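Local coordinates for protein porin (Pseudomonas aeruginosa, PDB 3T24) that forms an OprD-family beta-barrel channel in the outer membrane, probably for carboxylate-containing substrates, at residues G101-L106 with T112-T117; V160-R163 with N168-M171; V226-L229 with Q235-K238; D317-G322 with G327-T332. One frame throughout, in Å; residues are numbered along the deposited sequence.

Followed from the N terminus, the four contacts come strictly in series: each closes a short loop before the next opens, and none nests inside or crosses another. Interaction 1 pairs strands 96-108 and 111-115 next to their turn. Interaction 2 then folds the chain beyond strand 150-161 back on that strand, about 17 Å from interaction 1 between centres. Interaction 3 closes the hairpin of strands 218-230 and 235-248, and interaction 4 that of strands 310-319 and 328-341, their centres about 20 Å apart. Interaction 2 lies across the chain's centre from interactions 3 and 4. Interactions 1, 3 and 4 join neighbouring strands of the wall; interaction 2 ties a loop to the end of strand 150-161.

Interaction 1: residues G101-L106 with T112-T117. With SO4 (sulfate ion), chain H.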
loop_
_atom_site.group_PDB
_atom_site.type_symbol
_atom_site.label_atom_id
_atom_site.label_comp_id
_atom_site.label_asym_id
_atom_site.label_seq_id
_atom_site.Cartn_x
_atom_site.Cartn_y
_atom_site.Cartn_z
ATOM N N GLY A 101 -12.232 1.063 -16.281
ATOM C CA GLY A 101 -12.568 2.214 -15.466
ATOM C C GLY A 101 -12.365 3.501 -16.230
ATOM O O GLY A 101 -11.393 3.644 -16.989
ATOM N N ILE A 102 -13.305 4.420 -16.048
ATOM C CA ILE A 102 -13.197 5.772 -16.574
ATOM C C ILE A 102 -13.180 6.757 -15.406
ATOM O O ILE A 102 -13.834 6.541 -14.383
ATOM C CB ILE A 102 -14.374 6.105 -17.489
ATOM C CG1 ILE A 102 -14.290 5.278 -18.772
ATOM C CG2 ILE A 102 -14.366 7.590 -17.856
ATOM C CD1 ILE A 102 -13.517 5.972 -19.883
ATOM N N THR A 103 -12.416 7.826 -15.556
ATOM C CA THR A 103 -12.370 8.867 -14.552
ATOM C C THR A 103 -12.476 10.212 -15.245
ATOM O O THR A 103 -11.681 10.514 -16.134
ATOM C CB THR A 103 -11.041 8.837 -13.784
ATOM O OG1 THR A 103 -10.757 7.500 -13.368
ATOM C CG2 THR A 103 -11.094 9.756 -12.563
ATOM N N ALA A 104 -13.450 11.020 -14.839
ATOM C CA ALA A 104 -13.517 12.400 -15.311
ATOM C C ALA A 104 -12.628 13.263 -14.437
ATOM O O ALA A 104 -12.619 13.106 -13.219
ATOM C CB ALA A 104 -14.947 12.918 -15.291
ATOM N N LYS A 105 -11.884 14.166 -15.066
ATOM C CA LYS A 105 -10.977 15.060 -14.366
ATOM C C LYS A 105 -11.348 16.516 -14.619
ATOM O O LYS A 105 -11.521 16.930 -15.782
ATOM C CB LYS A 105 -9.535 14.867 -14.851
ATOM C CG LYS A 105 -9.090 13.452 -14.969
ATOM C CD LYS A 105 -7.574 13.361 -15.060
ATOM C CE LYS A 105 -7.056 13.801 -16.402
ATOM N NZ LYS A 105 -5.751 13.148 -16.689
ATOM N N LEU A 106 -11.435 17.286 -13.534
ATOM C CA LEU A 106 -11.599 18.740 -13.603
ATOM C C LEU A 106 -10.466 19.426 -12.870
ATOM O O LEU A 106 -10.038 18.974 -11.813
ATOM C CB LEU A 106 -12.938 19.193 -13.018
ATOM C CG LEU A 106 -14.149 18.886 -13.889
ATOM C CD1 LEU A 106 -14.223 17.402 -14.113
ATOM C CD2 LEU A 106 -15.411 19.373 -13.232
ATOM N N THR A 112 -7.842 19.972 -8.328
ATOM C CA THR A 112 -8.239 18.943 -9.281
ATOM C C THR A 112 -9.307 18.070 -8.635
ATOM O O THR A 112 -9.121 17.576 -7.521
ATOM C CB THR A 112 -7.018 18.080 -9.694
ATOM O OG1 THR A 112 -5.958 18.940 -10.123
ATOM C CG2 THR A 112 -7.347 17.149 -10.840
ATOM N N LEU A 113 -10.438 17.925 -9.317
ATOM C CA LEU A 113 -11.507 17.036 -8.880
ATOM C C LEU A 113 -11.587 15.840 -9.846
ATOM O O LEU A 113 -11.593 16.021 -11.068
ATOM C CB LEU A 113 -12.839 17.780 -8.847
ATOM C CG LEU A 113 -14.091 16.916 -8.681
ATOM C CD1 LEU A 113 -14.131 16.291 -7.260
ATOM C CD2 LEU A 113 -15.401 17.678 -8.989
ATOM N N LYS A 114 -11.619 14.627 -9.292
ATOM C CA LYS A 114 -11.693 13.400 -10.070
ATOM C C LYS A 114 -12.921 12.604 -9.672
ATOM O O LYS A 114 -13.168 12.397 -8.486
ATOM C CB LYS A 114 -10.445 12.541 -9.841
ATOM C CG LYS A 114 -9.204 13.126 -10.432
ATOM C CD LYS A 114 -7.965 12.252 -10.267
ATOM C CE LYS A 114 -6.789 12.966 -10.946
ATOM N NZ LYS A 114 -5.484 12.291 -10.765
ATOM N N ILE A 115 -13.673 12.131 -10.661
ATOM C CA ILE A 115 -14.873 11.341 -10.405
ATOM C C ILE A 115 -14.826 10.028 -11.190
ATOM O O ILE A 115 -14.601 10.030 -12.412
ATOM C CB ILE A 115 -16.141 12.105 -10.817
ATOM C CG1 ILE A 115 -16.118 13.535 -10.266
ATOM C CG2 ILE A 115 -17.390 11.355 -10.396
ATOM C CD1 ILE A 115 -16.131 13.593 -8.772
ATOM N N GLY A 116 -15.070 8.917 -10.494
ATOM C CA GLY A 116 -15.097 7.601 -11.115
ATOM C C GLY A 116 -14.090 6.657 -10.475
ATOM O O GLY A 116 -14.104 6.441 -9.271
ATOM N N THR A 117 -13.192 6.116 -11.281
ATOM C CA THR A 117 -12.210 5.160 -10.797
ATOM C C THR A 117 -11.033 5.904 -10.166
ATOM O O THR A 117 -10.341 6.649 -10.844
ATOM C CB THR A 117 -11.757 4.229 -11.945
ATOM O OG1 THR A 117 -12.881 3.449 -12.384
ATOM C CG2 THR A 117 -10.643 3.298 -11.495
HETATM S S SO4 H . -3.489 14.090 -13.700
HETATM O O1 SO4 H . -2.034 14.129 -13.508
HETATM O O2 SO4 H . -3.783 14.318 -15.115
HETATM O O3 SO4 H . -4.006 12.776 -13.319
HETATM O O4 SO4 H . -4.141 15.097 -12.861
HETATM O O HOH W 1 -15.601 4.234 -13.449
#
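Lys105 and Lys114 face each other as a non-hydrogen-bonded pair, and their aliphatic shafts leave the same face of the hairpin, with Lys105 CD 4.2 Å from Lys114 CE. Lys114 runs out extended, whereas Lys105 bends at chi3 (-74°); the two amines end 6.0 Å apart, NZ to NZ, both reaching the same sulfate. Lys105 NZ donates to sulfate O2 at 2.8 Å and Lys114 NZ to sulfate O3 at 3.0 Å, so one anion probably balances both charges; Lys105 also makes a salt bridge to Asp63. Tyr53 also binds the sulfate. Farther along, Thr103 OG1 meets a lone pair of Thr117 O, in the carbonyl plane, at 2.7 Å. Gly116, opposite Thr103, sits where the chain turns a corner, and a side chain here would press on the preceding carbonyl oxygen. Thr117 OG1 itself bonds to Gln138 and, through a water, to Ile102 O. The other face is apolar: Ala104, Leu106, Leu113 and Ile115 line it, with Leu106 CB 4.4 Å from Leu113 CB, and a detergent molecule touching Ile115 is consistent with a lipid-facing surface. Strand 58-73 continues the barrel wall beside 101-106, and strand 140-144 beside 112-115.

Interaction 2: residues V160-R163 with N168-M171; sequences VNQR and NEDM. With SO4 (sulfate ion), chain F.
Val160 O is approached by two groups of the returning chain: Glu169 N, which hydrogen-bonds to it at 2.9 Å, and the CA of Asn168, a weaker CH donor at 3.4 Å. Val160 N returns a bond to Glu169 O, completing a single antiparallel bridge. With CG1 set between backbone N and carbonyl carbon (chi1 57°), Val160 turns this methyl to the Met171 CG at 3.7 Å; a branched residue against the methylene of a flexible methionine suits this buried spot, which Phe137 also lines. The side chains of Asn161 and Asn168 run nearly perpendicular, their amide planes 82° apart, and Asn168 OD1 lies against Asn161 CB at 3.1 Å. Gln162 instead points its amide to Gln135 and Asn289. Beyond the bridge, Arg163 stretches out and presents the edge of its guanidinium to a sulfate: NH1 and NH2 each donate to sulfate O4, the NH2 bond being 2.6 Å long. Ser130, Arg131 and Arg391 also hydrogen-bond to the sulfate. The chemistry thus divides: backbone bonds and an apolar pair close the loop, while the arginines around a sulfate, probably from the crystallisation liquor, mark a place where an anion can bind, consistent with a channel that probably passes carboxylates.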
loop_
_atom_site.group_PDB
_atom_site.type_symbol
_atom_site.label_atom_id
_atom_site.label_comp_id
_atom_site.label_asym_id
_atom_site.label_seq_id
_atom_site.Cartn_x
_atom_site.Cartn_y
_atom_site.Cartn_z
ATOM N N VAL A 160 -15.354 -0.637 -3.922
ATOM C CA VAL A 160 -14.000 -1.094 -4.093
ATOM C C VAL A 160 -14.005 -2.215 -5.110
ATOM O O VAL A 160 -14.976 -2.988 -5.211
ATOM C CB VAL A 160 -13.381 -1.566 -2.761
ATOM C CG1 VAL A 160 -14.230 -2.657 -2.140
ATOM C CG2 VAL A 160 -11.944 -2.022 -2.975
ATOM N N ASN A 161 -12.949 -2.263 -5.909
ATOM C CA ASN A 161 -12.777 -3.333 -6.874
ATOM C C ASN A 161 -11.488 -3.985 -6.488
ATOM O O ASN A 161 -10.401 -3.436 -6.738
ATOM C CB ASN A 161 -12.722 -2.820 -8.320
ATOM C CG ASN A 161 -12.623 -3.962 -9.350
ATOM O OD1 ASN A 161 -11.834 -4.899 -9.182
ATOM N ND2 ASN A 161 -13.440 -3.891 -10.408
ATOM N N GLN A 162 -11.618 -5.132 -5.833
ATOM C CA GLN A 162 -10.467 -5.817 -5.285
ATOM C C GLN A 162 -9.591 -6.332 -6.420
ATOM O O GLN A 162 -10.044 -6.511 -7.548
ATOM C CB GLN A 162 -10.911 -6.965 -4.380
ATOM C CG GLN A 162 -11.858 -6.555 -3.257
ATOM C CD GLN A 162 -11.184 -5.695 -2.187
ATOM O OE1 GLN A 162 -10.078 -5.200 -2.382
ATOM N NE2 GLN A 162 -11.859 -5.521 -1.045
ATOM N N ARG A 163 -8.330 -6.571 -6.107
ATOM C CA ARG A 163 -7.337 -6.971 -7.096
ATOM C C ARG A 163 -7.675 -8.257 -7.874
ATOM O O ARG A 163 -7.302 -8.408 -9.032
ATOM C CB ARG A 163 -6.019 -7.157 -6.368
ATOM C CG ARG A 163 -6.128 -8.150 -5.222
ATOM C CD ARG A 163 -4.809 -8.294 -4.533
ATOM N NE ARG A 163 -4.843 -9.246 -3.423
ATOM C CZ ARG A 163 -3.899 -9.300 -2.489
ATOM N NH1 ARG A 163 -2.890 -8.443 -2.556
ATOM N NH2 ARG A 163 -3.965 -10.180 -1.481
ATOM N N ASN A 168 -17.425 -3.952 -8.791
ATOM C CA ASN A 168 -17.370 -3.078 -7.645
ATOM C C ASN A 168 -18.284 -3.553 -6.528
ATOM O O ASN A 168 -19.400 -3.997 -6.771
ATOM C CB ASN A 168 -17.694 -1.655 -8.100
ATOM C CG ASN A 168 -16.580 -1.065 -8.960
ATOM O OD1 ASN A 168 -15.392 -1.195 -8.628
ATOM N ND2 ASN A 168 -16.954 -0.426 -10.078
ATOM N N GLU A 169 -17.809 -3.462 -5.305
ATOM C CA GLU A 169 -18.592 -3.958 -4.190
ATOM C C GLU A 169 -18.428 -3.064 -2.945
ATOM O O GLU A 169 -17.478 -2.274 -2.847
ATOM C CB GLU A 169 -18.206 -5.420 -3.888
ATOM C CG GLU A 169 -16.825 -5.567 -3.211
ATOM C CD GLU A 169 -16.388 -7.027 -2.986
ATOM O OE1 GLU A 169 -15.856 -7.321 -1.900
ATOM O OE2 GLU A 169 -16.558 -7.874 -3.892
ATOM N N ASP A 170 -19.363 -3.183 -2.006
ATOM C CA ASP A 170 -19.263 -2.438 -0.747
ATOM C C ASP A 170 -17.983 -2.811 0.001
ATOM O O ASP A 170 -17.504 -3.939 -0.088
ATOM C CB ASP A 170 -20.485 -2.670 0.154
ATOM C CG ASP A 170 -21.746 -1.996 -0.370
ATOM O OD1 ASP A 170 -21.656 -1.017 -1.141
ATOM O OD2 ASP A 170 -22.846 -2.451 -0.004
ATOM N N MET A 171 -17.442 -1.854 0.736
ATOM C CA MET A 171 -16.218 -2.048 1.499
ATOM C C MET A 171 -16.440 -2.714 2.864
ATOM O O MET A 171 -17.551 -2.723 3.409
ATOM C CB MET A 171 -15.520 -0.703 1.692
ATOM C CG MET A 171 -15.021 -0.102 0.388
ATOM S SD MET A 171 -14.605 1.650 0.535
ATOM C CE MET A 171 -16.224 2.347 0.233
HETATM S S SO4 F . -0.540 -9.323 -0.328
HETATM O O1 SO4 F . 0.110 -8.267 0.445
HETATM O O2 SO4 F . -0.124 -9.272 -1.726
HETATM O O3 SO4 F . -0.188 -10.649 0.166
HETATM O O4 SO4 F . -1.986 -9.119 -0.221
#

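Interaction 3: residues V226-L229 with Q235-K238; sequences VHTL and QSLK. With C8E ((hydroxyethyloxy)tri(ethyloxy)octane), chain L.
A beta hairpin of the barrel wall, strands 218-230 and 235-248, is joined here close to its turn, where Leu229 and Leu237 form an antiparallel hydrogen-bonded pair. Leu229 N reaches Leu237 O at 2.8 Å, and Leu237 N returns to Leu229 O a bond of the same length, though straighter. The two leucines leave the same face, CB to CB 4.4 Å, as large apolar residues suited to the surface of a membrane barrel. On the other face stand Thr228 and its non-hydrogen-bonded partner Lys238, whose side chains meet at a slant: Thr228 OG1 lies 3.5 Å from Lys238 CD, a hydroxyl against the aliphatic part of the lysine. The lysine chain is bent, and its amine makes a long, weak ion pair with Asp240. Because Thr228 CG2 is anti to the backbone N, this methyl turns to Ser236, meeting its OG at 3.2 Å. His227 points to the leucine side, where a bound detergent touches the edge of its ring, in plane, with His227 CE1 3.2 Å from detergent atom C19. Apolar leucines thus alternate with a mostly polar face of Thr228, Ser236 and Lys238, joined by Val226, as in a transmembrane hairpin of an outer-membrane beta-barrel.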
loop_
_atom_site.group_PDB
_atom_site.type_symbol
_atom_site.label_atom_id
_atom_site.label_comp_id
_atom_site.label_asym_id
_atom_site.label_seq_id
_atom_site.Cartn_x
_atom_site.Cartn_y
_atom_site.Cartn_z
ATOM N N VAL A 226 7.383 13.989 8.973
ATOM C CA VAL A 226 8.493 13.414 8.228
ATOM C C VAL A 226 9.659 14.397 8.186
ATOM O O VAL A 226 9.517 15.531 7.746
ATOM C CB VAL A 226 8.064 13.026 6.792
ATOM C CG1 VAL A 226 9.259 12.592 5.963
ATOM C CG2 VAL A 226 7.019 11.929 6.841
ATOM N N HIS A 227 10.818 13.964 8.657
ATOM C CA HIS A 227 11.976 14.845 8.691
ATOM C C HIS A 227 13.166 14.180 8.014
ATOM O O HIS A 227 13.560 13.070 8.377
ATOM C CB HIS A 227 12.317 15.209 10.138
ATOM C CG HIS A 227 13.398 16.237 10.268
ATOM N ND1 HIS A 227 13.254 17.532 9.817
ATOM C CD2 HIS A 227 14.640 16.161 10.803
ATOM C CE1 HIS A 227 14.359 18.209 10.067
ATOM N NE2 HIS A 227 15.217 17.400 10.665
ATOM N N THR A 228 13.720 14.846 7.009
ATOM C CA THR A 228 14.933 14.355 6.373
ATOM C C THR A 228 16.080 15.269 6.771
ATOM O O THR A 228 15.973 16.488 6.673
ATOM C CB THR A 228 14.804 14.275 4.844
ATOM O OG1 THR A 228 13.818 13.294 4.493
ATOM C CG2 THR A 228 16.131 13.872 4.227
ATOM N N LEU A 229 17.163 14.666 7.248
ATOM C CA LEU A 229 18.276 15.412 7.809
ATOM C C LEU A 229 19.571 15.031 7.112
ATOM O O LEU A 229 20.129 13.967 7.371
ATOM C CB LEU A 229 18.391 15.144 9.315
ATOM C CG LEU A 229 19.503 15.886 10.066
ATOM C CD1 LEU A 229 19.545 17.349 9.656
ATOM C CD2 LEU A 229 19.318 15.760 11.568
ATOM N N GLN A 235 24.963 11.546 2.758
ATOM C CA GLN A 235 24.486 10.996 4.017
ATOM C C GLN A 235 23.236 11.719 4.476
ATOM O O GLN A 235 23.154 12.946 4.420
ATOM C CB GLN A 235 25.551 11.094 5.104
ATOM C CG GLN A 235 26.685 10.111 4.961
ATOM C CD GLN A 235 27.722 10.288 6.051
ATOM O OE1 GLN A 235 27.495 9.909 7.202
ATOM N NE2 GLN A 235 28.862 10.884 5.699
ATOM N N SER A 236 22.273 10.944 4.956
ATOM C CA SER A 236 20.981 11.488 5.319
ATOM C C SER A 236 20.302 10.613 6.360
ATOM O O SER A 236 20.459 9.390 6.367
ATOM C CB SER A 236 20.103 11.602 4.071
ATOM O OG SER A 236 18.990 12.438 4.309
ATOM N N LEU A 237 19.556 11.261 7.247
ATOM C CA LEU A 237 18.728 10.570 8.223
ATOM C C LEU A 237 17.275 10.996 8.055
ATOM O O LEU A 237 16.921 12.142 8.340
ATOM C CB LEU A 237 19.198 10.874 9.646
ATOM C CG LEU A 237 18.275 10.393 10.772
ATOM C CD1 LEU A 237 18.202 8.878 10.794
ATOM C CD2 LEU A 237 18.747 10.926 12.118
ATOM N N LYS A 238 16.440 10.072 7.592
ATOM C CA LYS A 238 15.015 10.339 7.441
ATOM C C LYS A 238 14.265 9.856 8.669
ATOM O O LYS A 238 14.390 8.699 9.060
ATOM C CB LYS A 238 14.469 9.650 6.188
ATOM C CG LYS A 238 12.951 9.649 6.074
ATOM C CD LYS A 238 12.505 10.072 4.678
ATOM C CE LYS A 238 11.902 8.921 3.884
ATOM N NZ LYS A 238 10.511 8.617 4.300
HETATM C C6 C8E L . 3.106 21.663 14.092
HETATM C C7 C8E L . 4.501 21.929 14.649
HETATM C C8 C8E L . 5.397 22.461 13.539
HETATM O O9 C8E L . 6.085 23.614 13.974
HETATM C C10 C8E L . 7.463 23.345 14.089
HETATM C C11 C8E L . 8.131 23.909 12.839
HETATM O O12 C8E L . 9.527 24.033 13.041
HETATM C C13 C8E L . 10.266 23.850 11.850
HETATM C C14 C8E L . 11.749 23.800 12.196
HETATM O O15 C8E L . 12.171 22.487 12.497
HETATM C C16 C8E L . 13.401 22.258 11.848
HETATM C C17 C8E L . 13.193 22.514 10.358
HETATM O O18 C8E L . 14.453 22.588 9.724
HETATM C C19 C8E L . 15.032 21.306 9.678
HETATM C C20 C8E L . 15.560 20.966 8.285
HETATM O O21 C8E L . 16.823 20.327 8.400
#

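Interaction 4: residues D317-G322 with G327-T332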
loop_
_atom_site.group_PDB
_atom_site.type_symbol
_atom_site.label_atom_id
_atom_site.label_comp_id
_atom_site.label_asym_id
_atom_site.label_seq_id
_atom_site.Cartn_x
_atom_site.Cartn_y
_atom_site.Cartn_z
ATOM N N ASP A 317 19.189 -2.008 2.896
ATOM C CA ASP A 317 19.076 -1.862 1.452
ATOM C C ASP A 317 20.441 -1.633 0.836
ATOM O O ASP A 317 21.241 -0.855 1.357
ATOM C CB ASP A 317 18.195 -0.663 1.095
ATOM C CG ASP A 317 16.767 -0.844 1.527
ATOM O OD1 ASP A 317 15.956 -1.272 0.677
ATOM O OD2 ASP A 317 16.463 -0.561 2.712
ATOM N N TYR A 318 20.702 -2.300 -0.283
ATOM C CA TYR A 318 21.826 -1.904 -1.120
ATOM C C TYR A 318 21.431 -1.775 -2.579
ATOM O O TYR A 318 20.696 -2.600 -3.114
ATOM C CB TYR A 318 23.025 -2.843 -0.984
ATOM C CG TYR A 318 24.232 -2.331 -1.746
ATOM C CD1 TYR A 318 24.823 -1.119 -1.406
ATOM C CD2 TYR A 318 24.774 -3.050 -2.806
ATOM C CE1 TYR A 318 25.918 -0.638 -2.089
ATOM C CE2 TYR A 318 25.877 -2.577 -3.497
ATOM C CZ TYR A 318 26.446 -1.367 -3.136
ATOM O OH TYR A 318 27.545 -0.879 -3.819
ATOM N N ASN A 319 21.935 -0.718 -3.209
ATOM C CA ASN A 319 21.735 -0.467 -4.632
ATOM C C ASN A 319 23.037 -0.740 -5.395
ATOM O O ASN A 319 24.000 0.020 -5.289
ATOM C CB ASN A 319 21.247 0.969 -4.825
ATOM C CG ASN A 319 21.223 1.400 -6.280
ATOM O OD1 ASN A 319 21.861 0.794 -7.140
ATOM N ND2 ASN A 319 20.494 2.469 -6.557
ATOM N N PHE A 320 23.068 -1.837 -6.151
ATOM C CA PHE A 320 24.286 -2.265 -6.848
ATOM C C PHE A 320 24.839 -1.254 -7.854
ATOM O O PHE A 320 25.939 -1.453 -8.377
ATOM C CB PHE A 320 24.087 -3.623 -7.539
ATOM C CG PHE A 320 24.158 -4.813 -6.602
ATOM C CD1 PHE A 320 25.162 -5.772 -6.759
ATOM C CD2 PHE A 320 23.226 -4.979 -5.575
ATOM C CE1 PHE A 320 25.257 -6.876 -5.918
ATOM C CE2 PHE A 320 23.308 -6.084 -4.717
ATOM C CZ PHE A 320 24.332 -7.039 -4.892
ATOM N N ALA A 321 24.103 -0.182 -8.141
ATOM C CA ALA A 321 24.664 0.870 -8.998
ATOM C C ALA A 321 25.958 1.360 -8.373
ATOM O O ALA A 321 26.892 1.735 -9.078
ATOM C CB ALA A 321 23.697 2.031 -9.173
ATOM N N GLY A 322 26.001 1.340 -7.040
ATOM C CA GLY A 322 27.159 1.777 -6.286
ATOM C C GLY A 322 28.406 1.098 -6.790
ATOM O O GLY A 322 29.530 1.458 -6.434
ATOM N N GLY A 327 20.518 -0.913 -11.752
ATOM C CA GLY A 327 19.215 -1.507 -11.983
ATOM C C GLY A 327 19.001 -2.773 -11.175
ATOM O O GLY A 327 17.926 -3.374 -11.217
ATOM N N LEU A 328 20.037 -3.179 -10.448
ATOM C CA LEU A 328 19.948 -4.313 -9.537
ATOM C C LEU A 328 19.917 -3.806 -8.102
ATOM O O LEU A 328 20.829 -3.101 -7.666
ATOM C CB LEU A 328 21.152 -5.237 -9.715
ATOM C CG LEU A 328 21.304 -6.354 -8.676
ATOM C CD1 LEU A 328 20.159 -7.362 -8.773
ATOM C CD2 LEU A 328 22.662 -7.050 -8.781
ATOM N N THR A 329 18.870 -4.166 -7.370
ATOM C CA THR A 329 18.742 -3.752 -5.979
ATOM C C THR A 329 18.515 -4.937 -5.043
ATOM O O THR A 329 17.899 -5.934 -5.419
ATOM C CB THR A 329 17.597 -2.721 -5.778
ATOM O OG1 THR A 329 16.353 -3.259 -6.252
ATOM C CG2 THR A 329 17.905 -1.432 -6.507
ATOM N N PHE A 330 19.027 -4.816 -3.825
ATOM C CA PHE A 330 18.842 -5.831 -2.810
ATOM C C PHE A 330 18.155 -5.184 -1.640
ATOM O O PHE A 330 18.330 -3.993 -1.383
ATOM C CB PHE A 330 20.183 -6.403 -2.356
ATOM C CG PHE A 330 20.069 -7.393 -1.224
ATOM C CD1 PHE A 330 19.698 -8.706 -1.468
ATOM C CD2 PHE A 330 20.347 -7.014 0.080
ATOM C CE1 PHE A 330 19.594 -9.622 -0.430
ATOM C CE2 PHE A 330 20.250 -7.923 1.119
ATOM C CZ PHE A 330 19.870 -9.228 0.864
ATOM N N MET A 331 17.356 -5.965 -0.933
ATOM C CA MET A 331 16.753 -5.494 0.295
ATOM C C MET A 331 16.515 -6.692 1.190
ATOM O O MET A 331 16.155 -7.765 0.714
ATOM C CB MET A 331 15.440 -4.738 0.019
ATOM C CG MET A 331 14.795 -4.138 1.279
ATOM S SD MET A 331 13.980 -5.338 2.379
ATOM C CE MET A 331 12.459 -5.634 1.485
ATOM N N THR A 332 16.750 -6.521 2.483
ATOM C CA THR A 332 16.345 -7.527 3.451
ATOM C C THR A 332 15.876 -6.846 4.723
ATOM O O THR A 332 16.371 -5.783 5.093
ATOM C CB THR A 332 17.459 -8.553 3.762
ATOM O OG1 THR A 332 16.906 -9.617 4.547
ATOM C CG2 THR A 332 18.615 -7.915 4.528
HETATM O O HOH W 2 16.718 -2.139 -1.902
#
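The ring of Phe320 is enclosed on both faces and at its edge: Leu328 CD2 sits over one face, Tyr318 CE2 over the opposite face, and Phe330 CB at the rim, near the ring plane. Leu328 makes a CH-pi contact, its CD2 3.6 Å from the centroid of the Phe320 ring and 20° off the normal. The leucine and the phenylalanine run alongside each other; with CG anti to its backbone N (chi1 171°), Leu328 carries its branch to the ring. Phe330 CB completes the cluster, 3.9 Å from Phe320 CE2; such bulky apolar groups fit a partly exposed barrel wall. In the backbone, Phe320 N bonds to Leu328 O at 3.0 Å, prolonging the ladder in which Phe330 N reaches Tyr318 O at 2.9 Å. The chain then leaves the strand in a 3-10 turn that Asn319 starts as an Asx turn: its short side chain puts OD1 2.6 Å from Ala321 N. Gly327, just before the return strand, has a positive phi (90°) at which a beta-carbon would crowd the carbonyl of the residue before it. On the other face, Asp317 and Met331 extend in the same direction, Asp317 OD1 3.2 Å from Met331 CG. That carboxylate is held mainly by a salt bridge to Arg315, and a water donates to Asp317 OD1 at 2.8 Å. The hairpin of strands 310-319 and 328-341 is flanked by strand 270-280, bonded to Asp317, and by strand 348-361, whose Tyr360, Ala359, Met356 and Asp357 touch residues 328-331.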